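Local coordinates for heme-binding protein HutZ (Vibrio cholerae, PDB 3TGV), which binds heme with high efficiency and probably degrades it oxidatively to biliverdin, releasing the iron, at residues R14-A20 against S63-D69; Y42-H48 against D121-L127; R79-D85 against G132-F138. The protein carries 1 engineered substitution. All coordinates share one frame; numbering follows the deposited sequence.

Contact 1 of 3, residues R14-A20 against S63-D69; sequences RKTLQLA and SIMMIED
Q18 and M65 meet as a hydrogen-bonded antiparallel pair, with Q18 N 2.7 Å from M65 O and M65 N returning the bond to Q18 O. A20 and S63 repeat the pattern, and the non-hydrogen-bonded pair of L19 and I64 lies between. On the T16 side of Q18 the direct bonding stops and a water bridges the two chains: it accepts from I67 N at 2.9 Å and also sits in bonding range of T16 O and Q18 OE1.

Charge gathers where the pairing ends. R14 NH1 serves two acceptors, I67 O at 2.8 Å and, in a salt bridge, D69 OD1 at 3.2 Å. The carboxylate plane stands 80° from the guanidinium, which meets OD1 from above that plane. Bends at chi2 and chi3 (-86° and 84°) turn the end of the arginine toward I67 O. D69 has further partners, E70 N and T71 OG1 of the second subunit.

Apolar packing falls on both faces. R14 CB lies 3.5 Å from M66 CG as the two side chains slide past each other in opposite directions; M66 CE then turns to L17 CD2 at 3.9 Å, and L17 CD2 also rests on I64 CG2. On the Q18 and M65 face, Q18 CG meets I67 CG2 with the side chains nearly perpendicular.

R14 leaves helix 3-13 just before the strand begins. Strand 16-22 has strand 28-38 as its other neighbour, strand 61-67 has strand 81-91, and V30 of the second subunit packs on M65.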
loop_
_atom_site.group_PDB
_atom_site.type_symbol
_atom_site.label_atom_id
_atom_site.label_comp_id
_atom_site.label_asym_id
_atom_site.label_seq_id
_atom_site.Cartn_x
_atom_site.Cartn_y
_atom_site.Cartn_z
ATOM N N ARG A 14 0.877 3.535 -14.471
ATOM C CA ARG A 14 0.600 2.730 -13.288
ATOM C C ARG A 14 -0.715 1.983 -13.467
ATOM O O ARG A 14 -1.709 2.558 -13.897
ATOM C CB ARG A 14 0.574 3.603 -12.036
ATOM C CG ARG A 14 1.887 4.328 -11.762
ATOM C CD ARG A 14 2.858 3.461 -10.978
ATOM N NE ARG A 14 3.625 2.567 -11.833
ATOM C CZ ARG A 14 4.214 1.451 -11.420
ATOM N NH1 ARG A 14 4.110 1.058 -10.153
ATOM N NH2 ARG A 14 4.891 0.709 -12.285
ATOM N N LYS A 15 -0.715 0.692 -13.147
ATOM C CA LYS A 15 -1.881 -0.140 -13.377
ATOM C C LYS A 15 -2.585 -0.535 -12.080
ATOM O O LYS A 15 -3.685 -1.085 -12.110
ATOM C CB LYS A 15 -1.472 -1.396 -14.157
ATOM C CG LYS A 15 -0.726 -1.071 -15.454
ATOM C CD LYS A 15 -1.627 -1.225 -16.671
ATOM C CE LYS A 15 -1.174 -0.342 -17.824
ATOM N NZ LYS A 15 0.246 -0.576 -18.200
ATOM N N THR A 16 -1.955 -0.259 -10.946
ATOM C CA THR A 16 -2.480 -0.705 -9.659
ATOM C C THR A 16 -2.595 0.423 -8.629
ATOM O O THR A 16 -1.788 1.361 -8.606
ATOM C CB THR A 16 -1.599 -1.828 -9.058
ATOM O OG1 THR A 16 -1.430 -2.882 -10.022
ATOM C CG2 THR A 16 -2.257 -2.408 -7.833
ATOM N N LEU A 17 -3.615 0.314 -7.788
ATOM C CA LEU A 17 -3.769 1.159 -6.617
ATOM C C LEU A 17 -3.426 0.367 -5.368
ATOM O O LEU A 17 -3.784 -0.822 -5.245
ATOM C CB LEU A 17 -5.220 1.638 -6.495
ATOM C CG LEU A 17 -5.839 2.397 -7.668
ATOM C CD1 LEU A 17 -7.289 2.815 -7.354
ATOM C CD2 LEU A 17 -4.964 3.606 -8.010
ATOM N N GLN A 18 -2.745 1.014 -4.436
ATOM C CA GLN A 18 -2.647 0.471 -3.091
ATOM C C GLN A 18 -3.742 1.108 -2.250
ATOM O O GLN A 18 -3.965 2.330 -2.317
ATOM C CB GLN A 18 -1.273 0.731 -2.468
ATOM C CG GLN A 18 -0.115 0.730 -3.460
ATOM C CD GLN A 18 -0.002 -0.541 -4.257
ATOM O OE1 GLN A 18 0.075 -0.521 -5.490
ATOM N NE2 GLN A 18 0.032 -1.666 -3.558
ATOM N N LEU A 19 -4.409 0.287 -1.444
ATOM C CA LEU A 19 -5.593 0.715 -0.707
ATOM C C LEU A 19 -5.473 0.479 0.793
ATOM O O LEU A 19 -5.010 -0.572 1.231
ATOM C CB LEU A 19 -6.829 -0.027 -1.218
ATOM C CG LEU A 19 -6.979 -0.152 -2.728
ATOM C CD1 LEU A 19 -8.069 -1.163 -3.092
ATOM C CD2 LEU A 19 -7.249 1.220 -3.349
ATOM N N ALA A 20 -5.895 1.470 1.573
ATOM C CA ALA A 20 -6.111 1.282 2.997
ATOM C C ALA A 20 -7.610 1.352 3.274
ATOM O O ALA A 20 -8.240 2.385 3.047
ATOM C CB ALA A 20 -5.358 2.325 3.808
ATOM N N SER A 63 -8.251 5.079 1.738
ATOM C CA SER A 63 -7.106 5.899 1.393
ATOM C C SER A 63 -6.409 5.202 0.219
ATOM O O SER A 63 -6.139 3.999 0.272
ATOM C CB SER A 63 -6.189 6.092 2.607
ATOM O OG SER A 63 -5.040 6.869 2.299
ATOM N N ILE A 64 -6.161 5.949 -0.856
ATOM C CA ILE A 64 -5.631 5.381 -2.100
ATOM C C ILE A 64 -4.226 5.892 -2.428
ATOM O O ILE A 64 -3.924 7.077 -2.250
ATOM C CB ILE A 64 -6.547 5.727 -3.281
ATOM C CG1 ILE A 64 -7.913 5.061 -3.104
ATOM C CG2 ILE A 64 -5.901 5.316 -4.608
ATOM C CD1 ILE A 64 -8.986 5.638 -3.991
ATOM N N MET A 65 -3.363 5.003 -2.898
ATOM C CA MET A 65 -2.020 5.403 -3.312
ATOM C C MET A 65 -1.599 4.728 -4.610
ATOM O O MET A 65 -1.765 3.513 -4.788
ATOM C CB MET A 65 -0.995 5.116 -2.210
ATOM C CG MET A 65 0.435 5.427 -2.608
ATOM S SD MET A 65 1.614 5.298 -1.243
ATOM C CE MET A 65 1.441 3.562 -0.847
ATOM N N MET A 66 -1.067 5.534 -5.514
ATOM C CA MET A 66 -0.490 5.058 -6.759
ATOM C C MET A 66 1.008 5.362 -6.641
ATOM O O MET A 66 1.397 6.512 -6.418
ATOM C CB MET A 66 -1.142 5.826 -7.910
ATOM C CG MET A 66 -0.853 5.347 -9.315
ATOM S SD MET A 66 -1.616 6.468 -10.532
ATOM C CE MET A 66 -3.298 6.501 -9.951
ATOM N N ILE A 67 1.850 4.338 -6.747
ATOM C CA ILE A 67 3.267 4.485 -6.406
ATOM C C ILE A 67 4.232 3.771 -7.365
ATOM O O ILE A 67 3.925 2.687 -7.885
ATOM C CB ILE A 67 3.528 4.002 -4.949
ATOM C CG1 ILE A 67 4.971 4.288 -4.542
ATOM C CG2 ILE A 67 3.163 2.501 -4.788
ATOM C CD1 ILE A 67 5.183 4.266 -3.047
ATOM N N GLU A 68 5.396 4.373 -7.610
ATOM C CA GLU A 68 6.366 3.744 -8.499
ATOM C C GLU A 68 6.971 2.536 -7.793
ATOM O O GLU A 68 6.933 2.449 -6.571
ATOM C CB GLU A 68 7.474 4.713 -8.927
ATOM C CG GLU A 68 8.525 4.963 -7.872
ATOM C CD GLU A 68 9.577 5.981 -8.320
ATOM O OE1 GLU A 68 9.866 6.077 -9.532
ATOM O OE2 GLU A 68 10.113 6.676 -7.451
ATOM N N ASP A 69 7.540 1.617 -8.564
ATOM C CA ASP A 69 8.059 0.363 -8.027
ATOM C C ASP A 69 9.304 0.588 -7.179
ATOM O O ASP A 69 10.042 1.535 -7.413
ATOM C CB ASP A 69 8.399 -0.588 -9.175
ATOM C CG ASP A 69 7.163 -1.177 -9.829
ATOM O OD1 ASP A 69 6.118 -1.264 -9.147
ATOM O OD2 ASP A 69 7.238 -1.566 -11.016
HETATM O O HOH W 1 0.629 1.845 -7.408
#

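Contact 2 of 3, residues Y42-H48 against D121-L127; sequences YFVLISH and DFMLFRL
F43 and R126 lie side by side and point the same way, the phenyl ring and the guanidinium only 4° from parallel. The touching is done by the aliphatic part of the arginine, with R126 CB 3.4 Å from F43 CE1 and R126 CD 3.7 Å from F43 CZ. On the same side of the sheet, the F122 ring takes S47 CB over one face in a CH-pi contact, 4.0 Å from the ring centroid, while L45 O lies at its edge. L124 CD1 completes this side by reaching F43 CB.

The reverse side is built differently. I46 holds CG1 between its backbone N and carbonyl carbon (chi1 60°), which brings that carbon within 3.9 Å of F125 CD2; the two side chains run almost perpendicular. V44 CG2 packs on F125 CB. At the end of the pairing M123 bends so that its CE lies 3.6 Å from H48 CD2 and its sulfur sits at the edge of the imidazole.

Behind these contacts stands an unbroken antiparallel register. Y42 with L127, V44 with F125 and I46 with M123 each exchange two backbone hydrogen bonds, and H48 N extends the series to D121 O at 2.6 Å.

Further out, helix 96-109 packs on F43, L45 and L124, whereas helix 51-58 meets I46, M123 and F125. R126 NH1 donates to E40 O, which probably helps keep the arginine alongside the ring. Strands 28-38 and 81-91 flank the pair, which thereby closes the six-stranded antiparallel ring of the split beta-barrel, the fold of the pyridoxamine 5'-phosphate oxidase family.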
loop_
_atom_site.group_PDB
_atom_site.type_symbol
_atom_site.label_atom_id
_atom_site.label_comp_id
_atom_site.label_asym_id
_atom_site.label_seq_id
_atom_site.Cartn_x
_atom_site.Cartn_y
_atom_site.Cartn_z
ATOM N N TYR A 42 -12.375 6.379 -9.898
ATOM C CA TYR A 42 -11.495 5.227 -10.041
ATOM C C TYR A 42 -12.283 3.946 -9.770
ATOM O O TYR A 42 -13.169 3.925 -8.921
ATOM C CB TYR A 42 -10.309 5.332 -9.086
ATOM C CG TYR A 42 -9.346 6.469 -9.388
ATOM C CD1 TYR A 42 -8.115 6.221 -9.982
ATOM C CD2 TYR A 42 -9.670 7.778 -9.081
ATOM C CE1 TYR A 42 -7.223 7.247 -10.255
ATOM C CE2 TYR A 42 -8.784 8.820 -9.357
ATOM C CZ TYR A 42 -7.565 8.545 -9.946
ATOM O OH TYR A 42 -6.680 9.571 -10.219
ATOM N N PHE A 43 -11.966 2.881 -10.491
ATOM C CA PHE A 43 -12.712 1.639 -10.333
ATOM C C PHE A 43 -11.806 0.449 -10.086
ATOM O O PHE A 43 -10.801 0.267 -10.770
ATOM C CB PHE A 43 -13.598 1.380 -11.551
ATOM C CG PHE A 43 -14.666 2.416 -11.743
ATOM C CD1 PHE A 43 -15.968 2.176 -11.324
ATOM C CD2 PHE A 43 -14.366 3.638 -12.337
ATOM C CE1 PHE A 43 -16.952 3.138 -11.500
ATOM C CE2 PHE A 43 -15.339 4.596 -12.513
ATOM C CZ PHE A 43 -16.631 4.352 -12.095
ATOM N N VAL A 44 -12.176 -0.359 -9.099
ATOM C CA VAL A 44 -11.488 -1.622 -8.853
ATOM C C VAL A 44 -12.484 -2.773 -8.849
ATOM O O VAL A 44 -13.630 -2.606 -8.435
ATOM C CB VAL A 44 -10.740 -1.605 -7.516
ATOM C CG1 VAL A 44 -9.631 -0.547 -7.550
ATOM C CG2 VAL A 44 -11.713 -1.354 -6.367
ATOM N N LEU A 45 -12.030 -3.934 -9.312
ATOM C CA LEU A 45 -12.855 -5.137 -9.394
ATOM C C LEU A 45 -12.255 -6.192 -8.476
ATOM O O LEU A 45 -11.269 -6.835 -8.827
ATOM C CB LEU A 45 -12.895 -5.660 -10.831
ATOM C CG LEU A 45 -13.760 -6.900 -11.105
ATOM C CD1 LEU A 45 -15.214 -6.620 -10.761
ATOM C CD2 LEU A 45 -13.628 -7.362 -12.548
ATOM N N ILE A 46 -12.860 -6.369 -7.306
ATOM C CA ILE A 46 -12.233 -7.126 -6.234
ATOM C C ILE A 46 -13.152 -8.195 -5.617
ATOM O O ILE A 46 -14.374 -8.169 -5.787
ATOM C CB ILE A 46 -11.717 -6.187 -5.121
ATOM C CG1 ILE A 46 -12.873 -5.384 -4.529
ATOM C CG2 ILE A 46 -10.643 -5.274 -5.668
ATOM C CD1 ILE A 46 -12.495 -4.561 -3.299
ATOM N N SER A 47 -12.546 -9.115 -4.880
ATOM C CA SER A 47 -13.254 -10.282 -4.370
ATOM C C SER A 47 -13.826 -10.090 -2.969
ATOM O O SER A 47 -13.115 -9.715 -2.041
ATOM C CB SER A 47 -12.325 -11.499 -4.403
ATOM O OG SER A 47 -12.976 -12.665 -3.935
ATOM N N HIS A 48 -15.118 -10.381 -2.824
ATOM C CA HIS A 48 -15.790 -10.341 -1.530
ATOM C C HIS A 48 -15.156 -11.308 -0.534
ATOM O O HIS A 48 -15.314 -11.161 0.680
ATOM C CB HIS A 48 -17.279 -10.654 -1.689
ATOM C CG HIS A 48 -18.065 -10.497 -0.425
ATOM N ND1 HIS A 48 -18.363 -11.562 0.403
ATOM C CD2 HIS A 48 -18.599 -9.402 0.162
ATOM C CE1 HIS A 48 -19.054 -11.123 1.442
ATOM N NE2 HIS A 48 -19.209 -9.817 1.319
ATOM N N ASP A 121 -18.541 -13.379 -6.433
ATOM C CA ASP A 121 -17.829 -12.672 -5.367
ATOM C C ASP A 121 -17.004 -11.476 -5.860
ATOM O O ASP A 121 -16.507 -10.698 -5.053
ATOM C CB ASP A 121 -17.018 -13.591 -4.429
ATOM C CG ASP A 121 -16.285 -14.682 -5.155
ATOM O OD1 ASP A 121 -15.390 -14.369 -5.965
ATOM O OD2 ASP A 121 -16.589 -15.861 -4.888
ATOM N N PHE A 122 -16.878 -11.308 -7.171
ATOM C CA PHE A 122 -16.172 -10.130 -7.668
ATOM C C PHE A 122 -17.087 -8.941 -7.827
ATOM O O PHE A 122 -18.008 -8.955 -8.639
ATOM C CB PHE A 122 -15.388 -10.417 -8.941
ATOM C CG PHE A 122 -14.008 -10.930 -8.676
ATOM C CD1 PHE A 122 -13.787 -12.280 -8.491
ATOM C CD2 PHE A 122 -12.935 -10.054 -8.577
ATOM C CE1 PHE A 122 -12.519 -12.760 -8.231
ATOM C CE2 PHE A 122 -11.662 -10.523 -8.318
ATOM C CZ PHE A 122 -11.453 -11.878 -8.146
ATOM N N MET A 123 -16.819 -7.920 -7.022
ATOM C CA MET A 123 -17.644 -6.732 -6.951
ATOM C C MET A 123 -16.897 -5.562 -7.578
ATOM O O MET A 123 -15.671 -5.488 -7.497
ATOM C CB MET A 123 -17.944 -6.408 -5.489
ATOM C CG MET A 123 -18.445 -7.586 -4.688
ATOM S SD MET A 123 -18.545 -7.199 -2.933
ATOM C CE MET A 123 -20.238 -7.701 -2.599
ATOM N N LEU A 124 -17.637 -4.647 -8.192
ATOM C CA LEU A 124 -17.032 -3.462 -8.790
ATOM C C LEU A 124 -17.298 -2.241 -7.922
ATOM O O LEU A 124 -18.449 -1.869 -7.699
ATOM C CB LEU A 124 -17.588 -3.246 -10.197
ATOM C CG LEU A 124 -17.161 -1.995 -10.965
ATOM C CD1 LEU A 124 -15.659 -1.998 -11.232
ATOM C CD2 LEU A 124 -17.937 -1.915 -12.265
ATOM N N PHE A 125 -16.236 -1.620 -7.421
ATOM C CA PHE A 125 -16.390 -0.434 -6.585
ATOM C C PHE A 125 -15.948 0.824 -7.317
ATOM O O PHE A 125 -14.875 0.852 -7.909
ATOM C CB PHE A 125 -15.599 -0.561 -5.276
ATOM C CG PHE A 125 -16.183 -1.547 -4.296
ATOM C CD1 PHE A 125 -17.040 -1.123 -3.291
ATOM C CD2 PHE A 125 -15.867 -2.888 -4.377
ATOM C CE1 PHE A 125 -17.575 -2.022 -2.388
ATOM C CE2 PHE A 125 -16.401 -3.790 -3.481
ATOM C CZ PHE A 125 -17.258 -3.356 -2.486
ATOM N N ARG A 126 -16.788 1.852 -7.276
ATOM C CA ARG A 126 -16.386 3.188 -7.712
ATOM C C ARG A 126 -15.777 3.965 -6.553
ATOM O O ARG A 126 -16.349 4.022 -5.468
ATOM C CB ARG A 126 -17.575 3.969 -8.270
ATOM C CG ARG A 126 -17.366 5.465 -8.173
ATOM C CD ARG A 126 -18.065 6.250 -9.265
ATOM N NE ARG A 126 -19.496 6.381 -9.038
ATOM C CZ ARG A 126 -20.214 7.429 -9.429
ATOM N NH1 ARG A 126 -19.627 8.446 -10.057
ATOM N NH2 ARG A 126 -21.520 7.467 -9.190
ATOM N N LEU A 127 -14.615 4.566 -6.779
ATOM C CA LEU A 127 -13.957 5.335 -5.733
ATOM C C LEU A 127 -13.816 6.781 -6.169
ATOM O O LEU A 127 -13.203 7.062 -7.196
ATOM C CB LEU A 127 -12.578 4.758 -5.443
ATOM C CG LEU A 127 -12.508 3.240 -5.383
ATOM C CD1 LEU A 127 -11.068 2.826 -5.201
ATOM C CD2 LEU A 127 -13.374 2.711 -4.260
#

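Contact 3 of 3, residues R79-D85 against G132-F138; sequences RKRLTFD and GLFVKGF
K80 and F138 meet where strand 134-136 joins strand 81-91 as an added antiparallel strand, an outlying extension of the split barrel. R81 with K136 and T83 with F134 form hydrogen-bonded pairs, the straightest bond running from F134 N to T83 O at 174°; L82 and V135 make the non-hydrogen-bonded pair between.

The K80 side chain leads across the join. K80 CB faces K136 O at 4.0 Å. K80 CG, anti to the backbone nitrogen (chi1 -177°), comes to 3.5 Å from F138 CE2, and K80 CD passes G137 O at 3.7 Å. CE then lies over one face of the F138 ring, though its modelled approach is too close to be trusted in detail. NZ, at the tip, ends in a salt bridge with E6 of helix 3-13.

L82 CD2 supplies the apolar counterpart, 3.6 Å from V135 CG2 and also touching F138. On the other face of the sheet K136 CG sits over the R81 guanidinium, whose NH1 donates to R79 O at 2.9 Å, the acceptor lying near the guanidinium plane; the K136 ammonium is paired with E141.

Past T83 direct bonding gives way to solvent. One water donates to both D85 O and G132 O, and a second accepts from D85 N at 2.9 Å while donating to G132 O at 2.8 Å.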
loop_
_atom_site.group_PDB
_atom_site.type_symbol
_atom_site.label_atom_id
_atom_site.label_comp_id
_atom_site.label_asym_id
_atom_site.label_seq_id
_atom_site.Cartn_x
_atom_site.Cartn_y
_atom_site.Cartn_z
ATOM N N ARG A 79 9.813 7.544 -2.851
ATOM C CA ARG A 79 9.160 6.913 -3.987
ATOM C C ARG A 79 8.139 7.880 -4.592
ATOM O O ARG A 79 7.312 8.463 -3.894
ATOM C CB ARG A 79 8.526 5.569 -3.587
ATOM C CG ARG A 79 9.547 4.461 -3.283
ATOM C CD ARG A 79 8.893 3.213 -2.695
ATOM N NE ARG A 79 8.162 2.446 -3.695
ATOM C CZ ARG A 79 7.369 1.415 -3.423
ATOM N NH1 ARG A 79 7.189 1.002 -2.171
ATOM N NH2 ARG A 79 6.753 0.788 -4.411
ATOM N N LYS A 80 8.238 8.080 -5.897
ATOM C CA LYS A 80 7.302 8.923 -6.627
ATOM C C LYS A 80 5.893 8.375 -6.437
ATOM O O LYS A 80 5.649 7.182 -6.658
ATOM C CB LYS A 80 7.696 8.913 -8.108
ATOM C CG LYS A 80 6.901 9.793 -9.039
ATOM C CD LYS A 80 7.623 9.868 -10.391
ATOM C CE LYS A 80 6.694 10.225 -11.533
ATOM N NZ LYS A 80 7.357 10.152 -12.876
ATOM N N ARG A 81 4.964 9.229 -6.018
ATOM C CA ARG A 81 3.630 8.746 -5.679
ATOM C C ARG A 81 2.544 9.815 -5.701
ATOM O O ARG A 81 2.832 11.013 -5.581
ATOM C CB ARG A 81 3.660 8.088 -4.300
ATOM C CG ARG A 81 3.983 9.048 -3.151
ATOM C CD ARG A 81 4.374 8.272 -1.895
ATOM N NE ARG A 81 4.598 9.145 -0.746
ATOM C CZ ARG A 81 5.776 9.678 -0.424
ATOM N NH1 ARG A 81 6.849 9.427 -1.158
ATOM N NH2 ARG A 81 5.881 10.464 0.640
ATOM N N LEU A 82 1.304 9.352 -5.857
ATOM C CA LEU A 82 0.098 10.170 -5.762
ATOM C C LEU A 82 -0.771 9.546 -4.690
ATOM O O LEU A 82 -0.997 8.338 -4.715
ATOM C CB LEU A 82 -0.697 10.110 -7.064
ATOM C CG LEU A 82 -0.087 10.651 -8.357
ATOM C CD1 LEU A 82 -1.063 10.479 -9.492
ATOM C CD2 LEU A 82 0.323 12.126 -8.205
ATOM N N THR A 83 -1.278 10.341 -3.758
ATOM C CA THR A 83 -2.119 9.790 -2.693
ATOM C C THR A 83 -3.355 10.662 -2.491
ATOM O O THR A 83 -3.288 11.901 -2.598
ATOM C CB THR A 83 -1.339 9.672 -1.365
ATOM O OG1 THR A 83 -0.092 9.003 -1.596
ATOM C CG2 THR A 83 -2.131 8.867 -0.343
ATOM N N PHE A 84 -4.480 10.018 -2.208
ATOM C CA PHE A 84 -5.727 10.727 -1.947
ATOM C C PHE A 84 -6.705 9.816 -1.227
ATOM O O PHE A 84 -6.605 8.592 -1.326
ATOM C CB PHE A 84 -6.348 11.261 -3.243
ATOM C CG PHE A 84 -6.650 10.202 -4.275
ATOM C CD1 PHE A 84 -5.655 9.725 -5.110
ATOM C CD2 PHE A 84 -7.943 9.714 -4.437
ATOM C CE1 PHE A 84 -5.929 8.755 -6.069
ATOM C CE2 PHE A 84 -8.227 8.740 -5.404
ATOM C CZ PHE A 84 -7.216 8.270 -6.219
ATOM N N ASP A 85 -7.633 10.414 -0.486
ATOM C CA ASP A 85 -8.692 9.663 0.174
ATOM C C ASP A 85 -9.919 9.720 -0.708
ATOM O O ASP A 85 -10.037 10.622 -1.537
ATOM C CB ASP A 85 -9.003 10.238 1.554
ATOM C CG ASP A 85 -7.839 10.091 2.525
ATOM O OD1 ASP A 85 -6.882 9.340 2.222
ATOM O OD2 ASP A 85 -7.876 10.735 3.596
ATOM N N GLY A 132 -8.750 16.226 -1.436
ATOM C CA GLY A 132 -7.531 16.690 -2.069
ATOM C C GLY A 132 -6.624 15.574 -2.556
ATOM O O GLY A 132 -6.927 14.381 -2.399
ATOM N N LEU A 133 -5.501 15.979 -3.141
ATOM C CA LEU A 133 -4.526 15.080 -3.736
ATOM C C LEU A 133 -3.128 15.496 -3.298
ATOM O O LEU A 133 -2.793 16.693 -3.293
ATOM C CB LEU A 133 -4.608 15.194 -5.260
ATOM C CG LEU A 133 -4.130 14.099 -6.213
ATOM C CD1 LEU A 133 -3.313 14.708 -7.319
ATOM C CD2 LEU A 133 -3.385 12.944 -5.545
ATOM N N PHE A 134 -2.303 14.518 -2.952
ATOM C CA PHE A 134 -0.902 14.776 -2.655
ATOM C C PHE A 134 -0.037 14.149 -3.732
ATOM O O PHE A 134 -0.255 13.006 -4.143
ATOM C CB PHE A 134 -0.535 14.225 -1.293
ATOM C CG PHE A 134 0.930 14.322 -0.968
ATOM C CD1 PHE A 134 1.735 13.194 -0.986
ATOM C CD2 PHE A 134 1.494 15.531 -0.599
ATOM C CE1 PHE A 134 3.090 13.282 -0.670
ATOM C CE2 PHE A 134 2.839 15.627 -0.288
ATOM C CZ PHE A 134 3.637 14.492 -0.315
ATOM N N VAL A 135 0.953 14.906 -4.171
ATOM C CA VAL A 135 1.795 14.519 -5.282
ATOM C C VAL A 135 3.239 14.645 -4.840
ATOM O O VAL A 135 3.658 15.703 -4.372
ATOM C CB VAL A 135 1.549 15.462 -6.467
ATOM C CG1 VAL A 135 2.442 15.113 -7.638
ATOM C CG2 VAL A 135 0.077 15.422 -6.859
ATOM N N LYS A 136 4.008 13.577 -4.979
ATOM C CA LYS A 136 5.403 13.630 -4.566
ATOM C C LYS A 136 6.331 13.081 -5.649
ATOM O O LYS A 136 6.084 12.000 -6.195
ATOM C CB LYS A 136 5.590 12.868 -3.253
ATOM C CG LYS A 136 7.032 12.782 -2.785
ATOM C CD LYS A 136 7.452 14.027 -2.014
ATOM C CE LYS A 136 8.842 13.860 -1.407
ATOM N NZ LYS A 136 9.858 14.626 -2.184
ATOM N N GLY A 137 7.377 13.840 -5.969
ATOM C CA GLY A 137 8.410 13.404 -6.896
ATOM C C GLY A 137 8.220 13.754 -8.361
ATOM O O GLY A 137 8.881 13.177 -9.230
ATOM N N PHE A 138 7.311 14.685 -8.640
ATOM C CA PHE A 138 7.003 15.088 -10.014
ATOM C C PHE A 138 7.525 16.503 -10.328
ATOM O O PHE A 138 7.760 17.301 -9.420
ATOM C CB PHE A 138 5.494 15.062 -10.239
ATOM C CG PHE A 138 4.875 13.686 -10.138
ATOM C CD1 PHE A 138 4.501 13.002 -11.281
ATOM C CD2 PHE A 138 4.657 13.090 -8.903
ATOM C CE1 PHE A 138 3.923 11.736 -11.198
ATOM C CE2 PHE A 138 4.080 11.820 -8.811
ATOM C CZ PHE A 138 3.711 11.153 -9.963
HETATM O O HOH W 2 -9.306 13.301 -1.420
HETATM O O HOH W 3 -7.139 13.192 0.088
#

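In the fold
All three contacts are antiparallel pairings within one curled sheet, yet their side-chain chemistry differs with their place in the fold. Contact 1 is the buried one: its L17 and I64 meet V44 and L127 of contact 2 inside the barrel, and its charged end faces the second subunit. Contact 2, partly buried, adds aromatic and aliphatic packing to its backbone bonds between two helices, one on each face of the sheet, and touches no other chain of the assembly. Contact 3 lies nearer the surface, with lysine, arginine and water at its margins, and likewise reaches the second subunit, through R79. Contacts 1 and 3 are joined directly, since strands 61-67 and 81-91 are neighbours and I64 N bonds to F84 O; Y42 and F84 link contacts 2 and 3.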